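Local coordinates for protein geranyltranstransferase (IspA) (Helicobacter pylori, PDB 3LLW) that probably acts as a magnesium-dependent prenyltransferase that joins isoprenoid diphosphates into longer chains in isoprene biosynthesis, at residues A58-L63 / K67-Q72; F77-S82 / L197-V202; E84-Y89 / A190-A195; Q180-H185 / M222-Q227. All blocks are in the same frame, centred on the assembly; numbering follows the deposited sequence.

Contact 1: residues A58-L63 / K67-Q72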
loop_
_atom_site.group_PDB
_atom_site.type_symbol
_atom_site.label_atom_id
_atom_site.label_comp_id
_atom_site.label_asym_id
_atom_site.label_seq_id
_atom_site.Cartn_x
_atom_site.Cartn_y
_atom_site.Cartn_z
ATOM N N ALA A 58 3.008 -22.592 -7.640
ATOM C CA ALA A 58 2.796 -24.006 -7.345
ATOM C C ALA A 58 1.320 -24.366 -7.361
ATOM O O ALA A 58 0.959 -25.373 -7.930
ATOM C CB ALA A 58 3.402 -24.376 -6.014
ATOM N N VAL A 59 0.490 -23.523 -6.751
ATOM C CA VAL A 59 -0.954 -23.743 -6.653
ATOM C C VAL A 59 -1.615 -23.519 -8.006
ATOM O O VAL A 59 -2.452 -24.300 -8.444
ATOM C CB VAL A 59 -1.599 -22.810 -5.593
ATOM C CG1 VAL A 59 -3.057 -23.179 -5.336
ATOM C CG2 VAL A 59 -0.852 -22.894 -4.296
ATOM N N LEU A 60 -1.209 -22.450 -8.668
ATOM C CA LEU A 60 -1.817 -22.022 -9.903
ATOM C C LEU A 60 -1.531 -22.928 -11.110
ATOM O O LEU A 60 -2.470 -23.345 -11.801
ATOM C CB LEU A 60 -1.390 -20.593 -10.169
ATOM C CG LEU A 60 -1.897 -19.909 -11.416
ATOM C CD1 LEU A 60 -3.362 -19.509 -11.259
ATOM C CD2 LEU A 60 -1.031 -18.722 -11.560
ATOM N N CYS A 61 -0.256 -23.251 -11.340
ATOM C CA CYS A 61 0.152 -24.171 -12.420
ATOM C C CYS A 61 -0.490 -25.546 -12.306
ATOM O O CYS A 61 -0.787 -26.181 -13.316
ATOM C CB CYS A 61 1.668 -24.368 -12.440
ATOM S SG CYS A 61 2.605 -22.927 -12.896
ATOM N N ALA A 62 -0.669 -26.001 -11.070
ATOM C CA ALA A 62 -1.348 -27.249 -10.783
ATOM C C ALA A 62 -2.839 -27.217 -11.115
ATOM O O ALA A 62 -3.393 -28.210 -11.585
ATOM C CB ALA A 62 -1.161 -27.598 -9.345
ATOM N N LEU A 63 -3.486 -26.078 -10.887
ATOM C CA LEU A 63 -4.955 -26.018 -10.926
ATOM C C LEU A 63 -5.547 -25.530 -12.245
ATOM O O LEU A 63 -6.699 -25.845 -12.563
ATOM C CB LEU A 63 -5.500 -25.198 -9.753
ATOM C CG LEU A 63 -5.400 -25.781 -8.337
ATOM C CD1 LEU A 63 -5.779 -24.709 -7.320
ATOM C CD2 LEU A 63 -6.250 -27.042 -8.139
ATOM N N LYS A 67 -2.583 -24.933 -21.249
ATOM C CA LYS A 67 -2.844 -24.037 -22.378
ATOM C C LYS A 67 -3.662 -22.801 -22.005
ATOM O O LYS A 67 -3.422 -21.711 -22.537
ATOM C CB LYS A 67 -3.479 -24.795 -23.549
ATOM C CG LYS A 67 -2.471 -25.623 -24.349
ATOM C CD LYS A 67 -2.959 -25.882 -25.771
ATOM C CE LYS A 67 -1.809 -26.287 -26.687
ATOM N NZ LYS A 67 -2.221 -26.282 -28.118
ATOM N N ASP A 68 -4.613 -22.976 -21.085
ATOM C CA ASP A 68 -5.414 -21.865 -20.555
ATOM C C ASP A 68 -4.586 -20.988 -19.618
ATOM O O ASP A 68 -4.869 -19.796 -19.461
ATOM C CB ASP A 68 -6.666 -22.382 -19.838
ATOM C CG ASP A 68 -7.599 -23.162 -20.764
ATOM O OD1 ASP A 68 -8.661 -23.621 -20.284
ATOM O OD2 ASP A 68 -7.279 -23.325 -21.965
ATOM N N TYR A 69 -3.575 -21.592 -18.996
ATOM C CA TYR A 69 -2.560 -20.863 -18.246
ATOM C C TYR A 69 -1.840 -19.861 -19.148
ATOM O O TYR A 69 -1.775 -18.675 -18.827
ATOM C CB TYR A 69 -1.557 -21.836 -17.617
ATOM C CG TYR A 69 -0.362 -21.181 -16.955
ATOM C CD1 TYR A 69 0.790 -20.898 -17.677
ATOM C CD2 TYR A 69 -0.380 -20.857 -15.598
ATOM C CE1 TYR A 69 1.889 -20.293 -17.065
ATOM C CE2 TYR A 69 0.711 -20.251 -14.986
ATOM C CZ TYR A 69 1.838 -19.973 -15.723
ATOM O OH TYR A 69 2.921 -19.381 -15.111
ATOM N N SER A 70 -1.331 -20.346 -20.283
ATOM C CA SER A 70 -0.463 -19.559 -21.178
ATOM C C SER A 70 -1.148 -18.371 -21.848
ATOM O O SER A 70 -0.472 -17.436 -22.289
ATOM C CB SER A 70 0.210 -20.458 -22.224
ATOM O OG SER A 70 1.212 -21.258 -21.618
ATOM N N ASN A 71 -2.480 -18.419 -21.918
ATOM C CA ASN A 71 -3.297 -17.244 -22.230
ATOM C C ASN A 71 -2.963 -16.059 -21.329
ATOM O O ASN A 71 -2.712 -14.955 -21.809
ATOM C CB ASN A 71 -4.787 -17.567 -22.062
ATOM C CG ASN A 71 -5.421 -18.126 -23.321
ATOM O OD1 ASN A 71 -4.962 -17.866 -24.437
ATOM N ND2 ASN A 71 -6.497 -18.888 -23.146
ATOM N N GLN A 72 -2.936 -16.310 -20.023
ATOM C CA GLN A 72 -2.861 -15.240 -19.036
ATOM C C GLN A 72 -1.564 -15.219 -18.225
ATOM O O GLN A 72 -1.503 -14.619 -17.156
ATOM C CB GLN A 72 -4.087 -15.317 -18.135
ATOM C CG GLN A 72 -5.337 -14.787 -18.838
ATOM C CD GLN A 72 -6.611 -15.442 -18.364
ATOM O OE1 GLN A 72 -6.633 -16.627 -18.027
ATOM N NE2 GLN A 72 -7.695 -14.671 -18.349
#

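Contact 2: residues F77-S82 / L197-V202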
loop_
_atom_site.group_PDB
_atom_site.type_symbol
_atom_site.label_atom_id
_atom_site.label_comp_id
_atom_site.label_asym_id
_atom_site.label_seq_id
_atom_site.Cartn_x
_atom_site.Cartn_y
_atom_site.Cartn_z
ATOM N N PHE A 77 2.110 -13.526 -13.686
ATOM C CA PHE A 77 3.428 -13.070 -13.287
ATOM C C PHE A 77 3.323 -11.715 -12.570
ATOM O O PHE A 77 3.972 -11.518 -11.564
ATOM C CB PHE A 77 4.359 -12.989 -14.495
ATOM C CG PHE A 77 4.893 -14.321 -14.959
ATOM C CD1 PHE A 77 4.662 -15.490 -14.237
ATOM C CD2 PHE A 77 5.686 -14.392 -16.104
ATOM C CE1 PHE A 77 5.168 -16.707 -14.667
ATOM C CE2 PHE A 77 6.213 -15.607 -16.537
ATOM C CZ PHE A 77 5.955 -16.766 -15.816
ATOM N N LYS A 78 2.473 -10.821 -13.074
ATOM C CA LYS A 78 2.170 -9.548 -12.414
ATOM C C LYS A 78 1.735 -9.749 -10.959
ATOM O O LYS A 78 2.318 -9.152 -10.051
ATOM C CB LYS A 78 1.073 -8.805 -13.172
ATOM C CG LYS A 78 1.551 -8.029 -14.378
ATOM C CD LYS A 78 0.343 -7.522 -15.136
ATOM C CE LYS A 78 0.711 -6.907 -16.478
ATOM N NZ LYS A 78 -0.529 -6.548 -17.246
ATOM N N ILE A 79 0.737 -10.615 -10.756
ATOM C CA ILE A 79 0.286 -11.016 -9.429
ATOM C C ILE A 79 1.384 -11.601 -8.544
ATOM O O ILE A 79 1.526 -11.219 -7.374
ATOM C CB ILE A 79 -0.859 -12.024 -9.531
ATOM C CG1 ILE A 79 -2.044 -11.377 -10.276
ATOM C CG2 ILE A 79 -1.220 -12.530 -8.144
ATOM C CD1 ILE A 79 -3.141 -12.336 -10.702
ATOM N N ALA A 80 2.163 -12.520 -9.106
ATOM C CA ALA A 80 3.298 -13.105 -8.407
ATOM C C ALA A 80 4.317 -12.021 -8.022
ATOM O O ALA A 80 4.881 -12.060 -6.927
ATOM C CB ALA A 80 3.957 -14.169 -9.282
ATOM N N LEU A 81 4.517 -11.062 -8.926
ATOM C CA LEU A 81 5.429 -9.931 -8.729
ATOM C C LEU A 81 4.910 -8.981 -7.638
ATOM O O LEU A 81 5.709 -8.396 -6.892
ATOM C CB LEU A 81 5.658 -9.173 -10.048
ATOM C CG LEU A 81 6.734 -8.069 -10.063
ATOM C CD1 LEU A 81 8.022 -8.533 -9.425
ATOM C CD2 LEU A 81 6.984 -7.523 -11.455
ATOM N N SER A 82 3.588 -8.863 -7.502
ATOM C CA SER A 82 3.031 -7.994 -6.457
ATOM C C SER A 82 3.357 -8.523 -5.074
ATOM O O SER A 82 3.641 -7.748 -4.165
ATOM C CB SER A 82 1.525 -7.851 -6.599
ATOM O OG SER A 82 0.893 -9.016 -6.142
ATOM N N LEU A 197 -0.271 -18.799 -1.092
ATOM C CA LEU A 197 -0.956 -20.044 -1.437
ATOM C C LEU A 197 -2.407 -19.839 -1.858
ATOM O O LEU A 197 -2.772 -20.237 -2.959
ATOM C CB LEU A 197 -0.873 -21.054 -0.297
ATOM C CG LEU A 197 0.514 -21.629 -0.066
ATOM C CD1 LEU A 197 0.580 -22.202 1.308
ATOM C CD2 LEU A 197 0.852 -22.716 -1.067
ATOM N N ILE A 198 -3.201 -19.155 -1.031
ATOM C CA ILE A 198 -4.633 -18.899 -1.353
ATOM C C ILE A 198 -4.885 -17.890 -2.488
ATOM O O ILE A 198 -5.947 -17.922 -3.155
ATOM C CB ILE A 198 -5.489 -18.555 -0.105
ATOM C CG1 ILE A 198 -4.989 -17.266 0.559
ATOM C CG2 ILE A 198 -5.489 -19.736 0.870
ATOM C CD1 ILE A 198 -5.818 -16.774 1.731
ATOM N N MET A 199 -3.903 -17.020 -2.723
ATOM C CA MET A 199 -3.928 -16.115 -3.866
ATOM C C MET A 199 -3.724 -16.935 -5.139
ATOM O O MET A 199 -4.250 -16.566 -6.194
ATOM C CB MET A 199 -2.889 -14.976 -3.759
ATOM C CG MET A 199 -3.259 -13.764 -2.852
ATOM S SD MET A 199 -1.774 -12.733 -2.446
ATOM C CE MET A 199 -1.744 -11.782 -3.960
ATOM N N GLY A 200 -2.993 -18.052 -5.031
ATOM C CA GLY A 200 -2.947 -19.066 -6.105
ATOM C C GLY A 200 -4.310 -19.695 -6.445
ATOM O O GLY A 200 -4.634 -19.887 -7.628
ATOM N N LEU A 201 -5.101 -20.026 -5.426
ATOM C CA LEU A 201 -6.452 -20.624 -5.655
ATOM C C LEU A 201 -7.402 -19.610 -6.292
ATOM O O LEU A 201 -7.971 -19.862 -7.344
ATOM C CB LEU A 201 -7.061 -21.194 -4.358
ATOM C CG LEU A 201 -8.486 -21.791 -4.450
ATOM C CD1 LEU A 201 -8.579 -22.910 -5.493
ATOM C CD2 LEU A 201 -8.949 -22.315 -3.117
ATOM N N VAL A 202 -7.542 -18.460 -5.640
ATOM C CA VAL A 202 -8.326 -17.331 -6.130
ATOM C C VAL A 202 -8.007 -16.969 -7.588
ATOM O O VAL A 202 -8.923 -16.918 -8.427
ATOM C CB VAL A 202 -8.163 -16.109 -5.169
ATOM C CG1 VAL A 202 -8.665 -14.815 -5.797
ATOM C CG2 VAL A 202 -8.896 -16.373 -3.871
#

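Contact 3: residues E84-Y89 / A190-A195. With SO4 (sulfate ion), chain F.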
loop_
_atom_site.group_PDB
_atom_site.type_symbol
_atom_site.label_atom_id
_atom_site.label_comp_id
_atom_site.label_asym_id
_atom_site.label_seq_id
_atom_site.Cartn_x
_atom_site.Cartn_y
_atom_site.Cartn_z
ATOM N N GLU A 84 6.035 -10.361 -4.432
ATOM C CA GLU A 84 7.471 -10.216 -4.265
ATOM C C GLU A 84 7.811 -8.775 -3.856
ATOM O O GLU A 84 8.610 -8.578 -2.959
ATOM C CB GLU A 84 8.214 -10.703 -5.526
ATOM C CG GLU A 84 9.761 -10.799 -5.438
ATOM C CD GLU A 84 10.314 -11.764 -4.374
ATOM O OE1 GLU A 84 9.580 -12.660 -3.883
ATOM O OE2 GLU A 84 11.517 -11.617 -4.030
ATOM N N CYS A 85 7.136 -7.790 -4.454
ATOM C CA CYS A 85 7.301 -6.372 -4.076
ATOM C C CYS A 85 6.953 -6.057 -2.618
ATOM O O CYS A 85 7.704 -5.339 -1.936
ATOM C CB CYS A 85 6.502 -5.459 -5.013
ATOM S SG CYS A 85 7.220 -5.371 -6.650
ATOM N N LEU A 86 5.827 -6.593 -2.148
ATOM C CA LEU A 86 5.436 -6.459 -0.747
ATOM C C LEU A 86 6.468 -7.066 0.188
ATOM O O LEU A 86 6.808 -6.466 1.195
ATOM C CB LEU A 86 4.066 -7.086 -0.487
ATOM C CG LEU A 86 3.339 -6.497 0.725
ATOM C CD1 LEU A 86 2.915 -5.063 0.450
ATOM C CD2 LEU A 86 2.131 -7.335 1.101
ATOM N N HIS A 87 6.982 -8.244 -0.160
ATOM C CA HIS A 87 8.023 -8.873 0.629
ATOM C C HIS A 87 9.300 -8.021 0.647
ATOM O O HIS A 87 9.934 -7.885 1.685
ATOM C CB HIS A 87 8.337 -10.280 0.100
ATOM C CG HIS A 87 9.548 -10.909 0.735
ATOM N ND1 HIS A 87 9.622 -11.194 2.083
ATOM C CD2 HIS A 87 10.732 -11.300 0.205
ATOM C CE1 HIS A 87 10.803 -11.720 2.358
ATOM N NE2 HIS A 87 11.493 -11.802 1.234
ATOM N N THR A 88 9.660 -7.456 -0.503
ATOM C CA THR A 88 10.884 -6.668 -0.647
ATOM C C THR A 88 10.812 -5.367 0.142
ATOM O O THR A 88 11.795 -4.967 0.771
ATOM C CB THR A 88 11.155 -6.345 -2.130
ATOM O OG1 THR A 88 11.008 -7.538 -2.902
ATOM C CG2 THR A 88 12.560 -5.786 -2.323
ATOM N N TYR A 89 9.649 -4.710 0.107
ATOM C CA TYR A 89 9.455 -3.441 0.820
ATOM C C TYR A 89 9.634 -3.644 2.321
ATOM O O TYR A 89 10.250 -2.797 2.995
ATOM C CB TYR A 89 8.098 -2.779 0.496
ATOM C CG TYR A 89 7.128 -2.679 1.670
ATOM C CD1 TYR A 89 7.336 -1.764 2.709
ATOM C CD2 TYR A 89 5.992 -3.481 1.727
ATOM C CE1 TYR A 89 6.486 -1.680 3.778
ATOM C CE2 TYR A 89 5.130 -3.411 2.803
ATOM C CZ TYR A 89 5.360 -2.493 3.804
ATOM O OH TYR A 89 4.519 -2.406 4.862
ATOM N N ALA A 190 4.365 -16.167 8.464
ATOM C CA ALA A 190 3.455 -17.203 7.952
ATOM C C ALA A 190 2.244 -16.680 7.208
ATOM O O ALA A 190 1.726 -17.357 6.307
ATOM C CB ALA A 190 3.040 -18.165 9.069
ATOM N N LYS A 191 1.809 -15.472 7.575
ATOM C CA LYS A 191 0.623 -14.826 6.991
ATOM C C LYS A 191 0.733 -14.570 5.489
ATOM O O LYS A 191 -0.192 -14.896 4.731
ATOM C CB LYS A 191 0.319 -13.514 7.720
ATOM C CG LYS A 191 -1.106 -13.438 8.283
ATOM C CD LYS A 191 -1.196 -14.204 9.596
ATOM C CE LYS A 191 -2.381 -13.763 10.442
ATOM N NZ LYS A 191 -3.512 -14.738 10.371
ATOM N N LEU A 192 1.866 -14.004 5.075
ATOM C CA LEU A 192 2.175 -13.740 3.659
ATOM C C LEU A 192 2.432 -15.018 2.830
ATOM O O LEU A 192 2.140 -15.080 1.623
ATOM C CB LEU A 192 3.371 -12.777 3.552
ATOM C CG LEU A 192 3.707 -12.140 2.199
ATOM C CD1 LEU A 192 2.515 -11.344 1.682
ATOM C CD2 LEU A 192 4.994 -11.266 2.242
ATOM N N ILE A 193 2.978 -16.028 3.489
ATOM C CA ILE A 193 3.188 -17.358 2.897
ATOM C C ILE A 193 1.816 -18.058 2.670
ATOM O O ILE A 193 1.585 -18.667 1.621
ATOM C CB ILE A 193 4.122 -18.179 3.829
ATOM C CG1 ILE A 193 5.582 -17.687 3.665
ATOM C CG2 ILE A 193 4.032 -19.689 3.599
ATOM C CD1 ILE A 193 6.516 -18.359 4.604
ATOM N N SER A 194 0.905 -17.953 3.636
ATOM C CA SER A 194 -0.426 -18.561 3.442
ATOM C C SER A 194 -1.249 -17.736 2.442
ATOM O O SER A 194 -2.002 -18.302 1.654
ATOM C CB SER A 194 -1.142 -18.834 4.779
ATOM O OG SER A 194 -2.302 -18.060 4.963
ATOM N N ALA A 195 -1.039 -16.411 2.426
ATOM C CA ALA A 195 -1.648 -15.535 1.408
ATOM C C ALA A 195 -1.233 -15.903 -0.005
ATOM O O ALA A 195 -2.113 -16.106 -0.858
ATOM C CB ALA A 195 -1.383 -14.054 1.678
HETATM S S SO4 F . 13.278 -15.405 0.403
HETATM O O1 SO4 F . 13.962 -14.104 0.320
HETATM O O2 SO4 F . 12.498 -15.488 1.641
HETATM O O3 SO4 F . 12.394 -15.615 -0.752
HETATM O O4 SO4 F . 14.290 -16.459 0.439
#

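Contact 4: residues Q180-H185 / M222-Q227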
loop_
_atom_site.group_PDB
_atom_site.type_symbol
_atom_site.label_atom_id
_atom_site.label_comp_id
_atom_site.label_asym_id
_atom_site.label_seq_id
_atom_site.Cartn_x
_atom_site.Cartn_y
_atom_site.Cartn_z
ATOM N N GLN A 180 3.787 -16.259 22.641
ATOM C CA GLN A 180 3.993 -14.971 22.041
ATOM C C GLN A 180 4.987 -15.055 20.878
ATOM O O GLN A 180 4.792 -14.389 19.856
ATOM C CB GLN A 180 4.207 -13.869 23.096
ATOM C CG GLN A 180 5.417 -13.930 23.945
ATOM C CD GLN A 180 5.250 -13.195 25.271
ATOM O OE1 GLN A 180 6.070 -13.357 26.165
ATOM N NE2 GLN A 180 4.185 -12.401 25.409
ATOM N N LEU A 181 5.953 -15.968 20.986
ATOM C CA LEU A 181 6.901 -16.246 19.901
ATOM C C LEU A 181 6.255 -16.901 18.672
ATOM O O LEU A 181 6.624 -16.592 17.536
ATOM C CB LEU A 181 8.069 -17.090 20.398
ATOM C CG LEU A 181 9.269 -17.289 19.458
ATOM C CD1 LEU A 181 9.875 -15.955 18.919
ATOM C CD2 LEU A 181 10.323 -18.144 20.150
ATOM N N THR A 182 5.288 -17.789 18.900
ATOM C CA THR A 182 4.525 -18.398 17.809
ATOM C C THR A 182 3.652 -17.338 17.133
ATOM O O THR A 182 3.496 -17.332 15.913
ATOM C CB THR A 182 3.643 -19.589 18.312
ATOM O OG1 THR A 182 4.438 -20.496 19.085
ATOM C CG2 THR A 182 3.069 -20.363 17.161
ATOM N N PHE A 183 3.097 -16.436 17.937
ATOM C CA PHE A 183 2.290 -15.329 17.451
ATOM C C PHE A 183 3.129 -14.362 16.619
ATOM O O PHE A 183 2.700 -13.906 15.575
ATOM C CB PHE A 183 1.676 -14.597 18.647
ATOM C CG PHE A 183 0.712 -13.511 18.277
ATOM C CD1 PHE A 183 1.164 -12.214 17.998
ATOM C CD2 PHE A 183 -0.650 -13.762 18.251
ATOM C CE1 PHE A 183 0.271 -11.199 17.657
ATOM C CE2 PHE A 183 -1.555 -12.744 17.927
ATOM C CZ PHE A 183 -1.088 -11.463 17.623
ATOM N N LEU A 184 4.317 -14.022 17.103
ATOM C CA LEU A 184 5.167 -13.123 16.355
ATOM C C LEU A 184 5.439 -13.710 14.980
ATOM O O LEU A 184 5.228 -13.036 13.964
ATOM C CB LEU A 184 6.433 -12.778 17.164
ATOM C CG LEU A 184 7.850 -12.513 16.651
ATOM C CD1 LEU A 184 7.952 -11.880 15.295
ATOM C CD2 LEU A 184 8.536 -11.617 17.683
ATOM N N HIS A 185 5.835 -14.976 14.932
ATOM C CA HIS A 185 6.240 -15.575 13.664
ATOM C C HIS A 185 5.082 -15.954 12.747
ATOM O O HIS A 185 5.252 -15.922 11.524
ATOM C CB HIS A 185 7.188 -16.756 13.892
ATOM C CG HIS A 185 8.538 -16.342 14.378
ATOM N ND1 HIS A 185 9.250 -15.312 13.797
ATOM C CD2 HIS A 185 9.315 -16.822 15.376
ATOM C CE1 HIS A 185 10.402 -15.168 14.428
ATOM N NE2 HIS A 185 10.467 -16.072 15.389
ATOM N N MET A 222 3.112 -24.335 7.516
ATOM C CA MET A 222 4.354 -24.414 6.774
ATOM C C MET A 222 5.251 -23.178 6.981
ATOM O O MET A 222 6.478 -23.290 6.978
ATOM C CB MET A 222 4.045 -24.612 5.302
ATOM C CG MET A 222 5.263 -24.683 4.439
ATOM S SD MET A 222 5.111 -23.406 3.199
ATOM C CE MET A 222 3.678 -24.048 2.330
ATOM N N GLY A 223 4.628 -22.013 7.162
ATOM C CA GLY A 223 5.341 -20.774 7.414
ATOM C C GLY A 223 6.023 -20.779 8.762
ATOM O O GLY A 223 7.123 -20.242 8.909
ATOM N N LEU A 224 5.361 -21.384 9.747
ATOM C CA LEU A 224 5.974 -21.630 11.048
ATOM C C LEU A 224 7.179 -22.544 10.881
ATOM O O LEU A 224 8.283 -22.232 11.353
ATOM C CB LEU A 224 4.971 -22.250 12.020
ATOM C CG LEU A 224 5.466 -22.587 13.435
ATOM C CD1 LEU A 224 5.974 -21.336 14.172
ATOM C CD2 LEU A 224 4.367 -23.288 14.238
ATOM N N CYS A 225 6.962 -23.659 10.192
ATOM C CA CYS A 225 8.027 -24.598 9.867
ATOM C C CYS A 225 9.192 -23.911 9.126
ATOM O O CYS A 225 10.355 -24.023 9.538
ATOM C CB CYS A 225 7.457 -25.736 9.033
ATOM S SG CYS A 225 8.543 -27.128 8.968
ATOM N N PHE A 226 8.856 -23.179 8.061
ATOM C CA PHE A 226 9.790 -22.319 7.336
ATOM C C PHE A 226 10.608 -21.429 8.286
ATOM O O PHE A 226 11.806 -21.308 8.122
ATOM C CB PHE A 226 9.037 -21.476 6.284
ATOM C CG PHE A 226 9.888 -20.432 5.596
ATOM C CD1 PHE A 226 9.887 -19.113 6.030
ATOM C CD2 PHE A 226 10.679 -20.768 4.503
ATOM C CE1 PHE A 226 10.680 -18.150 5.404
ATOM C CE2 PHE A 226 11.471 -19.809 3.862
ATOM C CZ PHE A 226 11.471 -18.500 4.316
ATOM N N GLN A 227 9.955 -20.841 9.289
ATOM C CA GLN A 227 10.608 -19.924 10.223
ATOM C C GLN A 227 11.512 -20.606 11.254
ATOM O O GLN A 227 12.615 -20.110 11.553
ATOM C CB GLN A 227 9.555 -19.055 10.917
ATOM C CG GLN A 227 10.113 -17.892 11.713
ATOM C CD GLN A 227 11.099 -17.029 10.936
ATOM O OE1 GLN A 227 10.791 -16.511 9.860
ATOM N NE2 GLN A 227 12.293 -16.864 11.491
#

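Contact 1: residues A58-L63 / K67-Q72
The ring of Y69 is met by L60 and C61, at its CE2 side. L60 comes in at the edge, close to the ring plane, with CD2 4.1 Å from CE2 of Y69. C61 approaches obliquely. Its SG is 3.9 Å from Y69 CE2 and 4.6 Å from the ring centroid, 38° off the ring normal. This is a cysteine sulfur-aromatic contact. S70 OG also lies at the edge of the ring, in its plane.

With chi1 at 173°, the ring of Y69 extends away from its own backbone N and reaches helix 51-63. The side chains of L60 and Y69 cross at about a right angle, and only one methyl of the leucine touches the ring. All three residues are buried.

The phenol oxygen points on to helix 6-23, where Y69 OH hydrogen-bonds E14 OE1. F10 meets the Y69 ring edge-to-face, and the ring of Y76 also packs on it. The aromatic ring thus bridges several helices. The arrangement is two consecutive helices joined by a short turn. The short helix 66-71 is pinned back on helix 51-63, just before helix 73-94 begins, in the all-helical isoprenoid synthase fold.

Contact 2: residues F77-S82 / L197-V202
M199 and I79 meet through the way their torsions set two methyl groups. M199 starts with CG anti to its carbonyl carbon (chi1 -80°) and stays extended at chi2. The turn at chi3, 82°, then swings CE out to the facing helix. I79 has CG1 anti to its carbonyl carbon, which leaves the CG2 branch to make the contact. CE of M199 lies 4.3 Å from CG2 of I79. The same CE is 4.4 Å from OG of S82, one helical turn further on. CG2 of I79 and OG of S82 are themselves 4.6 Å apart, so the three atoms form a nearly equilateral triangle. The methionine methyl sits against the notch between the other two.

The helices joined here, 73-94 and 178-204, are two long helices of the all-helical isoprenoid synthase fold. Their backbones stay well apart. The nearest CA atoms, those of I79 and M199, are 8.6 Å from each other, and the small contact is made by the CE end of M199 with a branch methyl and a hydroxyl. Further helices fill in around it. L148 of helix 142-156 touches both I79 and M199, and I151 packs on M199. F56 and L135 also pack on I79.

The hydroxyl of S82 is turned back on its own helix. OG donates a hydrogen bond to I79 O at 2.6 Å, tilted 18° from the carbonyl plane. This bond satisfies a polar group in a buried, mainly apolar setting, and it fixes OG beside the methionine methyl.

Contact 3: residues E84-Y89 / A190-A195
L192 reaches across to L86 and H87, with one methyl for each. The contact joins helices 73-94 and 178-204 of the isoprenoid synthase fold, next to a probable diphosphate pocket. CG of L192 is anti to its backbone N (chi1 -168°), and this carries both branches over to the other helix. CD1 touches CD2 of L86 at 4.1 Å, methyl to methyl, with the two leucines lying aslant. CD2 packs against CB of H87, also at 4.1 Å.

The leucine therefore touches the root of the histidine, and the imidazole ring leads on to a sulfate ion. H87 NE2 makes a weak hydrogen bond to sulfate O1, 3.5 Å long and bent to 148°, with O1 near the ring plane. R52 NH2 holds the same sulfate, and R52 also packs on both H87 and L192. The ion probably comes from the crystallisation liquor. Its place is consistent with the site where relatives bind the diphosphate of isopentenyl diphosphate. The side chain of H87 is about 9 Å from that of D94, a magnesium-binding residue, with no metal bound in this chain.

Further round helix 73-94, E84 O accepts two bonds from T88. One is from T88 N, and the other is from T88 OG1 at 2.6 Å, from above the carbonyl plane.

Contact 4: residues Q180-H185 / M222-Q227
H185 and Q227 make the main touch, ring against aliphatic chain. They join helix 178-204 to helix 209-236, where the sequence from F226 to D231 opens the second aspartate-rich motif of the FPP/GGPP synthase family. CG of Q227 lies over one face of the imidazole, 3.6 Å from the ring centroid and 20° off the ring normal. This is a CH-pi contact. The approach is offset toward the rim, and the closest ring atom is H185 ND1, 3.4 Å from Q227 CG. Q227 is bent at chi2 (51°), which folds its amide over the same face, nearly parallel to the ring (planes 14° apart) and offset toward ND1 and CE1. Q227 NE2 is 3.9 Å from H185 CE1. L184 CG lies over the opposite face, toward its rim.

A second touch lies at the border of the contact. T182 CG2 meets L224 CD1 at 4.3 Å, and F255 packs on both residues.

The polar ends are held by the next shell. Q227 OE1 is hydrogen-bonded to T189 OG1, and Q227 NE2 to D231 OD1, so both ends of the amide are fixed and its rotation is set. H185 NE2 is hydrogen-bonded to the carbonyl oxygen of N253, which holds the ring at NE2. The contact lies one layer out from the magnesium site, which is empty in this chain. The side chain of Q227 is about 10 Å from that of D94, and that of H185 about 11 Å from that of D100. H185 ND1 is buried under Q227 CG and has no polar partner in the model.

How the contacts relate
From the N terminus, contact 1 closes first, as a short loop between helices 51-63 and 66-71. Helix 73-94 follows and opens contact 2, then contact 3. Their partners come in reverse order on helix 178-204, so contact 3 nests within contact 2 and the two helices run in opposite senses. Contact 4 starts earlier on helix 178-204 and ends on helix 209-236, so it crosses both. Helix 178-204 is the shared member of contacts 2, 3 and 4. V59 and L63 of contact 1 pack on its 197-202 segment. The same segment also meets contact 4, with M222 CE 3.7 Å from L197 CD1, while F226 packs on I193 of contact 3.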